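Local atomic coordinates of beta-galactosidase/beta-glucuronidase (Faecalibacterium prausnitzii L2-6, PDB entry 6MVF), a protein that binds flavin mononucleotide and belongs to glycoside hydrolase family 2, probably acting as a beta-glucuronidase in the human gut microbiome. Residues A[507-518]-A[565-574]; A[578-586]-A[638-649]. All coordinates share one frame; numbering follows the deposited sequence.

Contact 1 comes first along the chain and closes before contact 2 opens, their centres about 15 Å apart on the same side of the chain's centre. Contact 1 pairs helices 507-522 and 566-575 of the TIM barrel; contact 2 joins strand 581-583, which follows directly after helix 566-575, to the hairpin 635-641/646-654 of the C-terminal beta domain. The two meet where Asp-566 probably accepts a hydrogen bond from the backbone N of Gly-585, and where the rings of Tyr-569 and His-582 stack. Barrel and beta domain are thus joined by side chains as well as by the chain itself, well away from the flavin pocket.

Contact 1: residues A[507-518]-A[565-574]; sequences EEYQALYHEYMA and KDSFYVYQAY
His-514 and Tyr-571 both turn CG anti to their own carbonyl carbon, with chi1 near -75°, and this brings the two side chains across each other at about a right angle, the rings obliquely inclined. His-514 ND1 and Tyr-571 OH meet at 2.7 Å in a hydrogen bond that either could donate, each lying at the edge of the other's ring. Tyr-571 OH also bonds to Tyr-487 OH on strand 482-487. One turn further on, the CB of Ala-518 lies over the face of Tyr-574, 3.7 Å from its ring centroid, a CH-pi contact. Val-570 is a knob in the hole made by Ala-511, His-514, Glu-515 and Ala-518.

At the other end the fit is polar. Glu-507 reaches out fully extended, and its OE1 accepts the backbone N-H of Asp-566, N to OE1 2.9 Å, through the anti lone pair. The two carboxylates stack with their planes 24° apart, a pairing of like charges probably eased by Arg-587, which bridges to Glu-507, and by Gly-585 N, which binds Asp-566. A water accepts a hydrogen bond from Ser-567 OG at 2.9 Å and donates one to Gln-510 OE1 at 2.6 Å; the Gln-510 amide has its main polar partner in Cys-489.

The helices run nearly parallel, 21° apart, their segment axes 8.7 Å apart at closest approach, as the outer helices following the seventh and eighth barrel strands. Tyr-601 on strand 596-602 of the beta domain packs against Ala-511 and Val-570, while Tyr-487 on the barrel wall touches Met-517.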
# COMPACT_ATOMS: atom_id res chain seq x y z
N GLU A 507 -31.48 27.99 -1.51
CA GLU A 507 -31.10 26.83 -2.31
C GLU A 507 -32.13 26.56 -3.40
O GLU A 507 -31.78 26.11 -4.49
CB GLU A 507 -30.95 25.60 -1.39
CG GLU A 507 -30.34 24.38 -2.06
CD GLU A 507 -30.09 23.18 -1.12
OE1 GLU A 507 -29.45 22.22 -1.62
OE2 GLU A 507 -30.52 23.18 0.07
N GLU A 508 -33.40 26.84 -3.12
CA GLU A 508 -34.44 26.60 -4.10
C GLU A 508 -34.29 27.52 -5.30
O GLU A 508 -34.54 27.12 -6.44
CB GLU A 508 -35.82 26.77 -3.45
CG GLU A 508 -36.24 25.64 -2.50
CD GLU A 508 -35.45 25.62 -1.18
OE1 GLU A 508 -35.03 26.71 -0.73
OE2 GLU A 508 -35.25 24.51 -0.59
N TYR A 509 -33.89 28.78 -5.08
CA TYR A 509 -33.85 29.69 -6.22
C TYR A 509 -32.67 29.38 -7.12
O TYR A 509 -32.77 29.50 -8.35
CB TYR A 509 -33.80 31.16 -5.76
CG TYR A 509 -33.82 32.10 -6.94
CD1 TYR A 509 -35.01 32.42 -7.60
CD2 TYR A 509 -32.63 32.63 -7.44
CE1 TYR A 509 -35.01 33.26 -8.71
CE2 TYR A 509 -32.62 33.46 -8.55
CZ TYR A 509 -33.81 33.78 -9.18
OH TYR A 509 -33.78 34.62 -10.27
N GLN A 510 -31.56 28.98 -6.53
CA GLN A 510 -30.42 28.58 -7.34
C GLN A 510 -30.74 27.35 -8.16
O GLN A 510 -30.26 27.22 -9.29
CB GLN A 510 -29.22 28.34 -6.44
CG GLN A 510 -27.91 28.19 -7.18
CD GLN A 510 -26.88 27.39 -6.35
OE1 GLN A 510 -27.25 26.46 -5.63
NE2 GLN A 510 -25.60 27.76 -6.44
N ALA A 511 -31.57 26.44 -7.64
CA ALA A 511 -31.97 25.26 -8.40
C ALA A 511 -32.88 25.63 -9.57
O ALA A 511 -32.75 25.05 -10.65
CB ALA A 511 -32.65 24.23 -7.50
N LEU A 512 -33.79 26.59 -9.37
CA LEU A 512 -34.64 27.07 -10.46
C LEU A 512 -33.81 27.72 -11.56
O LEU A 512 -34.08 27.52 -12.75
CB LEU A 512 -35.68 28.07 -9.94
CG LEU A 512 -36.85 27.56 -9.11
CD1 LEU A 512 -37.64 28.74 -8.54
CD2 LEU A 512 -37.76 26.67 -9.94
N TYR A 513 -32.83 28.53 -11.19
CA TYR A 513 -31.94 29.14 -12.16
C TYR A 513 -31.26 28.08 -13.03
O TYR A 513 -31.24 28.19 -14.27
CB TYR A 513 -30.91 30.02 -11.42
CG TYR A 513 -29.83 30.58 -12.30
CD1 TYR A 513 -28.70 29.84 -12.59
CD2 TYR A 513 -29.95 31.86 -12.86
CE1 TYR A 513 -27.71 30.34 -13.42
CE2 TYR A 513 -28.96 32.38 -13.68
CZ TYR A 513 -27.84 31.61 -13.95
OH TYR A 513 -26.85 32.10 -14.75
N HIS A 514 -30.71 27.04 -12.40
CA HIS A 514 -29.97 26.02 -13.15
C HIS A 514 -30.88 25.01 -13.82
O HIS A 514 -30.49 24.43 -14.84
CB HIS A 514 -28.97 25.33 -12.24
CG HIS A 514 -27.77 26.16 -11.93
ND1 HIS A 514 -26.90 26.61 -12.91
CD2 HIS A 514 -27.29 26.66 -10.76
CE1 HIS A 514 -25.94 27.32 -12.36
NE2 HIS A 514 -26.15 27.36 -11.05
N GLU A 515 -32.08 24.79 -13.30
CA GLU A 515 -33.09 24.04 -14.06
C GLU A 515 -33.28 24.66 -15.44
O GLU A 515 -33.30 23.95 -16.46
CB GLU A 515 -34.41 23.99 -13.30
CG GLU A 515 -34.44 22.96 -12.17
CD GLU A 515 -35.65 23.11 -11.23
OE1 GLU A 515 -36.70 23.67 -11.64
OE2 GLU A 515 -35.54 22.65 -10.08
N TYR A 516 -33.41 25.99 -15.50
CA TYR A 516 -33.61 26.64 -16.79
C TYR A 516 -32.36 26.54 -17.66
O TYR A 516 -32.45 26.22 -18.85
CB TYR A 516 -34.04 28.10 -16.59
CG TYR A 516 -34.18 28.92 -17.87
CD1 TYR A 516 -33.06 29.41 -18.53
CD2 TYR A 516 -35.44 29.20 -18.40
CE1 TYR A 516 -33.17 30.16 -19.70
CE2 TYR A 516 -35.57 29.97 -19.56
CZ TYR A 516 -34.43 30.43 -20.21
OH TYR A 516 -34.51 31.17 -21.37
N MET A 517 -31.18 26.81 -17.09
CA MET A 517 -29.97 26.88 -17.90
C MET A 517 -29.57 25.52 -18.45
O MET A 517 -29.12 25.41 -19.59
CB MET A 517 -28.82 27.48 -17.09
CG MET A 517 -29.09 28.88 -16.61
SD MET A 517 -29.36 30.04 -17.98
CE MET A 517 -27.68 30.23 -18.60
N ALA A 518 -29.70 24.47 -17.63
CA ALA A 518 -29.41 23.12 -18.09
C ALA A 518 -30.18 22.81 -19.36
O ALA A 518 -29.63 22.27 -20.32
CB ALA A 518 -29.76 22.10 -17.00
N LYS A 565 -25.11 20.70 -3.41
CA LYS A 565 -26.36 21.42 -3.36
C LYS A 565 -27.35 20.80 -4.34
O LYS A 565 -27.01 19.94 -5.15
CB LYS A 565 -26.12 22.90 -3.67
CG LYS A 565 -25.12 23.55 -2.75
CD LYS A 565 -24.89 24.97 -3.16
CE LYS A 565 -23.69 25.53 -2.46
NZ LYS A 565 -23.38 26.86 -3.04
N ASP A 566 -28.61 21.23 -4.24
CA ASP A 566 -29.62 20.65 -5.12
C ASP A 566 -29.34 20.98 -6.59
O ASP A 566 -29.70 20.21 -7.48
CB ASP A 566 -31.02 21.12 -4.70
CG ASP A 566 -31.55 20.39 -3.42
OD1 ASP A 566 -30.96 19.36 -2.97
OD2 ASP A 566 -32.57 20.86 -2.88
N SER A 567 -28.65 22.10 -6.85
CA SER A 567 -28.25 22.46 -8.21
C SER A 567 -27.33 21.42 -8.81
O SER A 567 -27.33 21.23 -10.03
CB SER A 567 -27.54 23.81 -8.23
OG SER A 567 -28.45 24.87 -8.07
N PHE A 568 -26.50 20.79 -7.97
CA PHE A 568 -25.61 19.74 -8.44
C PHE A 568 -26.39 18.62 -9.12
O PHE A 568 -26.03 18.16 -10.21
CB PHE A 568 -24.79 19.23 -7.26
CG PHE A 568 -24.03 17.97 -7.53
CD1 PHE A 568 -24.65 16.72 -7.43
CD2 PHE A 568 -22.67 18.03 -7.83
CE1 PHE A 568 -23.93 15.57 -7.67
CE2 PHE A 568 -21.94 16.88 -8.06
CZ PHE A 568 -22.56 15.65 -7.98
N TYR A 569 -27.50 18.18 -8.51
CA TYR A 569 -28.27 17.05 -9.01
C TYR A 569 -29.11 17.40 -10.22
O TYR A 569 -29.48 16.50 -10.98
CB TYR A 569 -29.15 16.47 -7.89
CG TYR A 569 -28.33 15.87 -6.77
CD1 TYR A 569 -27.83 14.57 -6.86
CD2 TYR A 569 -28.02 16.62 -5.63
CE1 TYR A 569 -27.06 14.02 -5.83
CE2 TYR A 569 -27.24 16.08 -4.60
CZ TYR A 569 -26.77 14.78 -4.71
OH TYR A 569 -26.01 14.25 -3.70
N VAL A 570 -29.44 18.68 -10.43
CA VAL A 570 -29.97 19.11 -11.72
C VAL A 570 -29.01 18.71 -12.84
O VAL A 570 -29.39 18.01 -13.79
CB VAL A 570 -30.22 20.63 -11.73
CG1 VAL A 570 -30.49 21.11 -13.17
CG2 VAL A 570 -31.35 21.02 -10.77
N TYR A 571 -27.76 19.14 -12.74
CA TYR A 571 -26.79 18.84 -13.78
C TYR A 571 -26.50 17.35 -13.85
O TYR A 571 -26.35 16.81 -14.95
CB TYR A 571 -25.51 19.64 -13.56
CG TYR A 571 -25.78 21.04 -13.94
CD1 TYR A 571 -26.14 21.35 -15.24
CD2 TYR A 571 -25.78 22.05 -13.01
CE1 TYR A 571 -26.43 22.63 -15.60
CE2 TYR A 571 -26.07 23.34 -13.36
CZ TYR A 571 -26.39 23.63 -14.66
OH TYR A 571 -26.68 24.92 -15.03
N GLN A 572 -26.45 16.67 -12.71
CA GLN A 572 -26.21 15.24 -12.74
C GLN A 572 -27.29 14.52 -13.53
O GLN A 572 -26.98 13.68 -14.38
CB GLN A 572 -26.11 14.66 -11.33
CG GLN A 572 -25.48 13.29 -11.35
CD GLN A 572 -25.26 12.72 -9.97
OE1 GLN A 572 -26.17 12.67 -9.14
NE2 GLN A 572 -24.02 12.27 -9.71
N ALA A 573 -28.55 14.87 -13.28
CA ALA A 573 -29.63 14.28 -14.08
C ALA A 573 -29.53 14.67 -15.57
O ALA A 573 -29.88 13.87 -16.44
CB ALA A 573 -31.00 14.67 -13.50
N TYR A 574 -29.04 15.88 -15.88
CA TYR A 574 -28.99 16.29 -17.28
C TYR A 574 -27.77 15.76 -18.01
O TYR A 574 -27.80 15.66 -19.24
CB TYR A 574 -29.01 17.82 -17.39
CG TYR A 574 -30.39 18.43 -17.58
CD1 TYR A 574 -31.20 18.75 -16.48
CD2 TYR A 574 -30.87 18.70 -18.85
CE1 TYR A 574 -32.46 19.32 -16.65
CE2 TYR A 574 -32.13 19.25 -19.04
CZ TYR A 574 -32.91 19.56 -17.94
OH TYR A 574 -34.16 20.11 -18.15
O HOH W 1 -29.22 24.74 -5.24
O HOH W 2 -32.24 21.19 0.30
O HOH W 3 -35.20 22.16 -16.51

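Contact 2: residues A[578-586]-A[638-649]; sequences DPMVHIAGR and LMAVADTVKDSI
Ile-583 lays its CG1 against Ala-640, 3.7 Å from that residue's CB, and pushes CD1 on over the backbone to within 3.5 Å of Leu-638 O. Its other branch, CG2, meets Ile-649 CD1 at 3.6 Å. Two residues back, Val-581 sits with CB 3.8 Å from Ala-642 CB, while its CG1 slides past Val-645 CG2 in the opposite direction at 3.7 Å. Pro-579 closes the row against Val-645 at the turn of the hairpin.

The polar link is Asp-647. With CG trans to the backbone N (chi1 -166°), its carboxylate comes up to the neighbouring backbone, and OD2 takes the Ile-583 N-H at 2.8 Å, almost straight at 172°, on its anti lone pair. OD1 is held more weakly by Ser-648 N. An ordered water close to OD2 accepts from Arg-586 NH2 at 2.7 Å; the guanidinium itself is salt-bridged to Glu-223 of the second subunit. An alanine in place of Asp-647 would probably leave the Ile-583 N-H without its acceptor and cost the strand its one side-chain bond to the hairpin.

Strands 581-583 and 646-649 run side by side at 16°, but they belong to different sheets: 581-583 bonds to strand 596-602, and 646-654 to its hairpin partner 635-641. Aliphatic side chains from one sheet packed against those of the other are the hallmark of a beta-sandwich, here the domain that follows the barrel, and its second sheet continues into the second subunit at Ile-649.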
# COMPACT_ATOMS: atom_id res chain seq x y z
N ASP A 578 -24.89 7.23 -15.36
CA ASP A 578 -25.25 6.27 -14.33
C ASP A 578 -26.64 6.63 -13.80
O ASP A 578 -26.91 7.81 -13.55
CB ASP A 578 -24.23 6.26 -13.18
CG ASP A 578 -22.90 5.57 -13.54
OD1 ASP A 578 -22.75 5.06 -14.68
OD2 ASP A 578 -21.99 5.53 -12.67
N PRO A 579 -27.55 5.67 -13.68
CA PRO A 579 -28.91 6.00 -13.23
C PRO A 579 -28.92 6.62 -11.85
O PRO A 579 -28.23 6.16 -10.94
CB PRO A 579 -29.64 4.65 -13.26
CG PRO A 579 -28.92 3.86 -14.30
CD PRO A 579 -27.46 4.33 -14.28
N MET A 580 -29.69 7.70 -11.69
CA MET A 580 -29.77 8.40 -10.42
C MET A 580 -31.17 8.98 -10.25
O MET A 580 -31.89 9.23 -11.23
CB MET A 580 -28.68 9.49 -10.29
CG MET A 580 -28.66 10.55 -11.43
SD MET A 580 -30.00 11.77 -11.30
CE MET A 580 -29.52 12.77 -9.89
N VAL A 581 -31.55 9.18 -9.00
CA VAL A 581 -32.82 9.83 -8.66
C VAL A 581 -32.62 10.56 -7.34
O VAL A 581 -32.10 9.99 -6.37
CB VAL A 581 -33.99 8.82 -8.60
CG1 VAL A 581 -33.82 7.83 -7.48
CG2 VAL A 581 -35.31 9.57 -8.47
N HIS A 582 -33.01 11.84 -7.31
CA HIS A 582 -32.69 12.74 -6.21
C HIS A 582 -33.90 13.59 -5.85
O HIS A 582 -34.44 14.29 -6.72
CB HIS A 582 -31.51 13.65 -6.55
CG HIS A 582 -31.10 14.55 -5.43
ND1 HIS A 582 -31.60 15.83 -5.28
CD2 HIS A 582 -30.25 14.35 -4.40
CE1 HIS A 582 -31.06 16.38 -4.21
NE2 HIS A 582 -30.23 15.51 -3.66
N ILE A 583 -34.31 13.51 -4.59
CA ILE A 583 -35.35 14.38 -4.06
C ILE A 583 -34.71 15.66 -3.54
O ILE A 583 -33.87 15.63 -2.63
CB ILE A 583 -36.16 13.68 -2.95
CG1 ILE A 583 -36.78 12.38 -3.47
CG2 ILE A 583 -37.26 14.63 -2.48
CD1 ILE A 583 -37.29 11.46 -2.39
N ALA A 584 -35.10 16.79 -4.14
CA ALA A 584 -34.61 18.10 -3.77
C ALA A 584 -35.26 18.57 -2.47
O ALA A 584 -36.32 18.09 -2.06
CB ALA A 584 -34.89 19.10 -4.88
N GLY A 585 -34.58 19.51 -1.81
CA GLY A 585 -35.15 20.21 -0.67
C GLY A 585 -35.02 19.53 0.67
O GLY A 585 -35.76 19.89 1.59
N ARG A 586 -34.08 18.58 0.84
CA ARG A 586 -33.94 17.90 2.12
C ARG A 586 -33.61 18.88 3.26
O ARG A 586 -34.00 18.64 4.41
CB ARG A 586 -32.87 16.80 2.03
CG ARG A 586 -31.49 17.39 2.05
CD ARG A 586 -30.37 16.40 1.98
NE ARG A 586 -30.37 15.57 0.78
CZ ARG A 586 -29.38 14.73 0.50
NH1 ARG A 586 -28.35 14.64 1.34
NH2 ARG A 586 -29.42 13.98 -0.58
N LEU A 638 -40.45 10.50 2.47
CA LEU A 638 -40.63 10.71 1.04
C LEU A 638 -39.69 9.77 0.30
O LEU A 638 -38.47 9.81 0.50
CB LEU A 638 -40.38 12.17 0.64
CG LEU A 638 -41.46 13.23 0.91
CD1 LEU A 638 -42.73 12.91 0.18
CD2 LEU A 638 -41.73 13.36 2.39
N MET A 639 -40.26 8.88 -0.51
CA MET A 639 -39.49 7.94 -1.29
C MET A 639 -39.82 8.10 -2.76
O MET A 639 -40.99 7.98 -3.16
CB MET A 639 -39.75 6.50 -0.84
CG MET A 639 -38.90 5.52 -1.63
SD MET A 639 -39.06 3.84 -1.07
CE MET A 639 -40.76 3.46 -1.49
N ALA A 640 -38.80 8.37 -3.57
CA ALA A 640 -38.95 8.48 -5.02
C ALA A 640 -38.34 7.24 -5.66
O ALA A 640 -37.19 6.90 -5.39
CB ALA A 640 -38.31 9.76 -5.56
N VAL A 641 -39.15 6.55 -6.47
CA VAL A 641 -38.77 5.32 -7.15
C VAL A 641 -38.66 5.64 -8.64
O VAL A 641 -39.67 5.90 -9.31
CB VAL A 641 -39.78 4.20 -6.91
CG1 VAL A 641 -39.39 2.97 -7.71
CG2 VAL A 641 -39.85 3.87 -5.43
N ALA A 642 -37.44 5.66 -9.15
CA ALA A 642 -37.25 5.77 -10.59
C ALA A 642 -37.27 4.35 -11.13
O ALA A 642 -38.18 3.59 -10.80
CB ALA A 642 -35.97 6.52 -10.93
N ASP A 643 -36.28 3.95 -11.92
CA ASP A 643 -36.37 2.60 -12.46
C ASP A 643 -35.63 1.63 -11.54
O ASP A 643 -36.26 0.91 -10.75
CB ASP A 643 -35.84 2.54 -13.88
CG ASP A 643 -35.95 1.16 -14.50
OD1 ASP A 643 -35.23 0.88 -15.49
OD2 ASP A 643 -36.75 0.35 -13.98
N THR A 644 -34.31 1.62 -11.61
CA THR A 644 -33.50 0.76 -10.75
C THR A 644 -32.94 1.49 -9.54
O THR A 644 -32.14 0.91 -8.80
CB THR A 644 -32.35 0.15 -11.55
OG1 THR A 644 -31.65 1.19 -12.25
CG2 THR A 644 -32.88 -0.90 -12.53
N VAL A 645 -33.30 2.75 -9.33
CA VAL A 645 -32.74 3.54 -8.25
C VAL A 645 -33.88 4.12 -7.44
O VAL A 645 -34.99 4.31 -7.94
CB VAL A 645 -31.82 4.66 -8.78
CG1 VAL A 645 -30.54 4.06 -9.27
CG2 VAL A 645 -32.50 5.43 -9.91
N LYS A 646 -33.61 4.38 -6.17
CA LYS A 646 -34.59 4.95 -5.26
C LYS A 646 -33.92 6.03 -4.44
O LYS A 646 -32.70 6.06 -4.28
CB LYS A 646 -35.21 3.88 -4.35
CG LYS A 646 -35.99 2.85 -5.11
CD LYS A 646 -36.51 1.74 -4.22
CE LYS A 646 -37.27 0.73 -5.06
NZ LYS A 646 -37.47 -0.56 -4.39
N ASP A 647 -34.75 6.95 -3.93
CA ASP A 647 -34.27 7.95 -2.99
C ASP A 647 -35.29 8.10 -1.87
O ASP A 647 -36.47 7.82 -2.05
CB ASP A 647 -34.01 9.30 -3.66
CG ASP A 647 -33.19 10.24 -2.77
OD1 ASP A 647 -32.52 9.76 -1.81
OD2 ASP A 647 -33.22 11.47 -3.04
N SER A 648 -34.81 8.53 -0.70
CA SER A 648 -35.65 8.63 0.48
C SER A 648 -35.15 9.75 1.38
O SER A 648 -33.95 9.82 1.70
CB SER A 648 -35.67 7.30 1.26
OG SER A 648 -36.12 7.50 2.60
N ILE A 649 -36.06 10.64 1.78
CA ILE A 649 -35.76 11.66 2.76
C ILE A 649 -36.93 11.75 3.74
O ILE A 649 -38.00 11.17 3.53
CB ILE A 649 -35.49 13.03 2.11
CG1 ILE A 649 -36.80 13.73 1.76
CG2 ILE A 649 -34.61 12.88 0.86
CD1 ILE A 649 -36.58 15.04 1.05
O HOH W 4 -31.95 13.72 -1.58